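Local coordinates for uncharacterized protein (Exiguobacterium sibiricum, PDB 3B77) that is of unknown function but carries a bacterial pleckstrin-homology domain followed by a helical region resembling the YvbH-like oligomerisation region, at residues I121-K124 with Q125-Q129; R65-Y68 with A69-P72. All blocks are in the same frame, centred on the assembly; numbering follows the deposited sequence.

Contact 1 of 2, residues I121-K124 with Q125-Q129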
loop_
_atom_site.group_PDB
_atom_site.type_symbol
_atom_site.label_atom_id
_atom_site.label_comp_id
_atom_site.label_asym_id
_atom_site.label_seq_id
_atom_site.Cartn_x
_atom_site.Cartn_y
_atom_site.Cartn_z
ATOM N N ILE A 121 21.512 45.015 -12.314
ATOM C CA ILE A 121 20.074 44.668 -12.251
ATOM C C ILE A 121 19.883 43.178 -12.542
ATOM O O ILE A 121 19.227 42.486 -11.785
ATOM C CB ILE A 121 19.222 45.523 -13.250
ATOM C CG1 ILE A 121 19.269 47.009 -12.869
ATOM C CG2 ILE A 121 17.754 45.049 -13.284
ATOM C CD1 ILE A 121 18.628 47.911 -13.914
ATOM N N ALA A 122 20.460 42.692 -13.646
ATOM C CA ALA A 122 20.356 41.270 -13.999
ATOM C C ALA A 122 20.764 40.392 -12.819
ATOM O O ALA A 122 20.124 39.380 -12.531
ATOM C CB ALA A 122 21.229 40.947 -15.215
ATOM N N GLU A 123 21.839 40.765 -12.143
ATOM C CA GLU A 123 22.317 39.946 -11.049
ATOM C C GLU A 123 21.343 39.926 -9.867
ATOM O O GLU A 123 21.056 38.876 -9.304
ATOM C CB GLU A 123 23.729 40.358 -10.595
ATOM C CG GLU A 123 24.174 39.568 -9.355
ATOM C CD GLU A 123 25.676 39.533 -9.115
ATOM O OE1 GLU A 123 26.457 39.954 -10.012
ATOM O OE2 GLU A 123 26.070 39.056 -8.015
ATOM N N LYS A 124 20.841 41.083 -9.488
ATOM C CA LYS A 124 19.915 41.189 -8.357
ATOM C C LYS A 124 18.683 40.349 -8.620
ATOM O O LYS A 124 18.183 39.683 -7.705
ATOM C CB LYS A 124 19.493 42.638 -8.175
ATOM C CG LYS A 124 18.591 42.911 -6.993
ATOM C CD LYS A 124 19.333 42.826 -5.690
ATOM C CE LYS A 124 18.484 43.359 -4.548
ATOM N NZ LYS A 124 19.125 43.131 -3.234
ATOM N N GLN A 125 18.206 40.367 -9.870
ATOM C CA GLN A 125 17.024 39.608 -10.270
ATOM C C GLN A 125 17.333 38.152 -10.161
ATOM O O GLN A 125 16.550 37.410 -9.591
ATOM C CB GLN A 125 16.541 39.980 -11.692
ATOM C CG GLN A 125 16.007 41.410 -11.780
ATOM C CD GLN A 125 15.368 41.790 -13.106
ATOM O OE1 GLN A 125 15.964 41.665 -14.210
ATOM N NE2 GLN A 125 14.140 42.292 -13.006
ATOM N N TYR A 126 18.484 37.742 -10.684
ATOM C CA TYR A 126 18.905 36.331 -10.662
ATOM C C TYR A 126 18.950 35.790 -9.227
ATOM O O TYR A 126 18.424 34.724 -8.882
ATOM C CB TYR A 126 20.288 36.207 -11.276
ATOM C CG TYR A 126 20.834 34.781 -11.311
ATOM C CD1 TYR A 126 20.574 33.945 -12.393
ATOM C CD2 TYR A 126 21.641 34.284 -10.277
ATOM C CE1 TYR A 126 21.081 32.652 -12.440
ATOM C CE2 TYR A 126 22.147 32.987 -10.309
ATOM C CZ TYR A 126 21.869 32.181 -11.394
ATOM O OH TYR A 126 22.374 30.888 -11.456
ATOM N N GLU A 127 19.592 36.557 -8.378
ATOM C CA GLU A 127 19.745 36.149 -7.010
ATOM C C GLU A 127 18.370 36.036 -6.363
ATOM O O GLU A 127 18.101 35.068 -5.675
ATOM C CB GLU A 127 20.669 37.116 -6.274
ATOM C CG GLU A 127 21.727 36.374 -5.452
ATOM C CD GLU A 127 23.122 36.983 -5.598
ATOM O OE1 GLU A 127 23.476 37.860 -4.753
ATOM O OE2 GLU A 127 23.838 36.582 -6.576
ATOM N N GLY A 128 17.482 36.976 -6.646
ATOM C CA GLY A 128 16.134 36.936 -6.140
ATOM C C GLY A 128 15.400 35.668 -6.516
ATOM O O GLY A 128 14.647 35.121 -5.697
ATOM N N GLN A 129 15.589 35.197 -7.745
ATOM C CA GLN A 129 14.928 33.961 -8.160
ATOM C C GLN A 129 15.402 32.789 -7.325
ATOM O O GLN A 129 14.613 31.881 -7.032
ATOM C CB GLN A 129 15.097 33.680 -9.681
ATOM C CG GLN A 129 14.162 34.551 -10.581
ATOM C CD GLN A 129 12.671 34.525 -10.119
ATOM O OE1 GLN A 129 11.973 33.502 -10.249
ATOM N NE2 GLN A 129 12.198 35.659 -9.551
#
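Ile121 and Gln125 sit one turn apart on helix 108-146, their side chains lying alongside each other and pointing the same way. The methyl CG2 of Ile121 comes within 3.9 Å of Gln125 OE1, and the aliphatic CG of Gln125 rests 3.4 Å from the carbonyl O of Ile121. With Gln125 CG turned anti to its own carbonyl carbon (chi1 -67°) and the chain extended beyond, the amide is carried off the helix to Ile73, whose N bonds to OE1. Ile121 O also takes the regular i to i+4 bond from Gln125 N at 3.0 Å, and Ala122 O takes the next from Tyr126 N. Glu123 continues the series through its O to Glu127 N, while its side chain runs beside that of Glu127, the carboxylate planes 64° apart. Glu123 OE2 and Glu127 OE2 are only 3.6 Å from each other, an apposition of like charge probably eased by Lys181 of a second subunit, which forms a salt bridge with Glu127. Lys124 O receives the bond from Gly128 N at 3.0 Å. The Ile121 face of the helix packs on Phe186 and Tyr187 of helix 184-191, Gln125 touches Pro72 in the loop leading into strand 73-79, and Tyr126 meets the ring of His70 of the second subunit.

Contact 2 of 2, residues R65-Y68 with A69-P72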
loop_
_atom_site.group_PDB
_atom_site.type_symbol
_atom_site.label_atom_id
_atom_site.label_comp_id
_atom_site.label_asym_id
_atom_site.label_seq_id
_atom_site.Cartn_x
_atom_site.Cartn_y
_atom_site.Cartn_z
ATOM N N ARG A 65 6.433 48.563 -23.278
ATOM C CA ARG A 65 6.791 48.850 -21.892
ATOM C C ARG A 65 7.058 47.547 -21.144
ATOM O O ARG A 65 6.168 46.691 -21.029
ATOM C CB ARG A 65 5.718 49.674 -21.196
ATOM C CG ARG A 65 5.618 49.377 -19.708
ATOM C CD ARG A 65 4.700 50.296 -18.993
ATOM N NE ARG A 65 5.492 51.420 -18.508
ATOM C CZ ARG A 65 5.913 51.584 -17.255
ATOM N NH1 ARG A 65 5.595 50.733 -16.305
ATOM N NH2 ARG A 65 6.633 52.636 -16.942
ATOM N N TYR A 66 8.291 47.407 -20.644
ATOM C CA TYR A 66 8.738 46.179 -20.018
ATOM C C TYR A 66 9.159 46.507 -18.603
ATOM O O TYR A 66 10.302 46.868 -18.374
ATOM C CB TYR A 66 9.898 45.556 -20.798
ATOM C CG TYR A 66 9.583 45.236 -22.248
ATOM C CD1 TYR A 66 8.671 44.242 -22.575
ATOM C CD2 TYR A 66 10.205 45.918 -23.281
ATOM C CE1 TYR A 66 8.363 43.935 -23.911
ATOM C CE2 TYR A 66 9.918 45.623 -24.614
ATOM C CZ TYR A 66 8.988 44.626 -24.933
ATOM O OH TYR A 66 8.689 44.321 -26.261
ATOM N N PRO A 67 8.222 46.416 -17.650
ATOM C CA PRO A 67 8.588 46.598 -16.246
ATOM C C PRO A 67 9.555 45.509 -15.828
ATOM O O PRO A 67 9.332 44.342 -16.147
ATOM C CB PRO A 67 7.246 46.446 -15.507
ATOM C CG PRO A 67 6.208 46.739 -16.545
ATOM C CD PRO A 67 6.778 46.145 -17.797
ATOM N N TYR A 68 10.628 45.890 -15.153
ATOM C CA TYR A 68 11.684 44.930 -14.798
ATOM C C TYR A 68 11.115 43.749 -14.023
ATOM O O TYR A 68 11.519 42.586 -14.262
ATOM C CB TYR A 68 12.793 45.606 -13.968
ATOM C CG TYR A 68 13.366 46.846 -14.622
ATOM C CD1 TYR A 68 13.785 46.826 -15.952
ATOM C CD2 TYR A 68 13.494 48.023 -13.914
ATOM C CE1 TYR A 68 14.311 47.968 -16.558
ATOM C CE2 TYR A 68 14.021 49.148 -14.491
ATOM C CZ TYR A 68 14.428 49.133 -15.815
ATOM O OH TYR A 68 14.932 50.281 -16.385
ATOM N N ALA A 69 10.173 44.073 -13.117
ATOM C CA ALA A 69 9.488 43.087 -12.258
ATOM C C ALA A 69 8.844 41.941 -13.015
ATOM O O ALA A 69 8.767 40.866 -12.482
ATOM C CB ALA A 69 8.454 43.764 -11.374
ATOM N N HIS A 70 8.372 42.168 -14.229
ATOM C CA HIS A 70 7.737 41.120 -15.029
ATOM C C HIS A 70 8.590 40.696 -16.205
ATOM O O HIS A 70 8.308 39.676 -16.834
ATOM C CB HIS A 70 6.376 41.595 -15.549
ATOM C CG HIS A 70 5.459 42.053 -14.464
ATOM N ND1 HIS A 70 5.059 41.224 -13.434
ATOM C CD2 HIS A 70 4.888 43.259 -14.224
ATOM C CE1 HIS A 70 4.286 41.902 -12.601
ATOM N NE2 HIS A 70 4.166 43.138 -13.055
ATOM N N TYR A 71 9.602 41.497 -16.546
ATOM C CA TYR A 71 10.507 41.179 -17.652
ATOM C C TYR A 71 11.936 41.298 -17.157
ATOM O O TYR A 71 12.505 42.373 -17.158
ATOM C CB TYR A 71 10.277 42.124 -18.824
ATOM C CG TYR A 71 8.893 42.064 -19.379
ATOM C CD1 TYR A 71 8.558 41.127 -20.318
ATOM C CD2 TYR A 71 7.926 42.934 -18.956
ATOM C CE1 TYR A 71 7.298 41.050 -20.826
ATOM C CE2 TYR A 71 6.661 42.871 -19.455
ATOM C CZ TYR A 71 6.344 41.919 -20.383
ATOM O OH TYR A 71 5.055 41.832 -20.903
ATOM N N PRO A 72 12.512 40.193 -16.701
ATOM C CA PRO A 72 13.909 40.199 -16.255
ATOM C C PRO A 72 14.988 40.467 -17.319
ATOM O O PRO A 72 14.871 40.035 -18.484
ATOM C CB PRO A 72 14.097 38.787 -15.696
ATOM C CG PRO A 72 12.705 38.278 -15.454
ATOM C CD PRO A 72 11.893 38.873 -16.522
#
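Pro67 and His70 close a beta turn of the type I/III class, overlapped by an alpha-turn that reaches Tyr71, where strand 62-67 of this bacterial PH domain passes toward strand 73-79. Backbone hydrogen bonds define the turn: Pro67 O accepts both His70 N, at 3.1 Å, and Tyr71 N, at 2.9 Å. The Tyr71 donor approaches nearly in line with the carbonyl, whereas that of His70 stands well above the carbonyl plane. A weak bond from Tyr71 N to Tyr68 O adds to the grip on this amide.

The aromatic contact is T-shaped. Tyr66 presents its edge to one face of the Tyr71 ring, with centroids 5.0 Å apart and planes at 76°, and Tyr66 CD1 stands 3.7 Å above the centre of the Tyr71 ring. The Tyr71 ring reaches back to this edge because its CG lies anti to the carbonyl carbon (chi1 -60°). Replacing Tyr71 by alanine would probably leave the edge of Tyr66 without the face it meets and open a gap beside Pro67.

Apolar packing completes the contact. Pro67 lies alongside Tyr71, its ring atom CD 3.6 Å from Tyr71 CD2.

From the N terminus, the chain reaches contact 2 first, at the end of strand 62-67, where it closes a short turn ahead of strand 73-79 and thus joins the sheet that ends in strand 62-67 to the sheet that begins with strand 73-79. Strands 87-94 and 97-104 follow, then helix 108-146, within which contact 1 forms successive helical turns. The two contacts are in series, neither nesting nor crossing, with centres about 13 Å apart. They touch through Gln125, whose NE2 makes a weak hydrogen bond to Tyr68 O while its OE1, bonded to Ile73 N, packs against Pro72, so the helix is tied to the junction between the sheets. Both contacts also face neighbouring subunits.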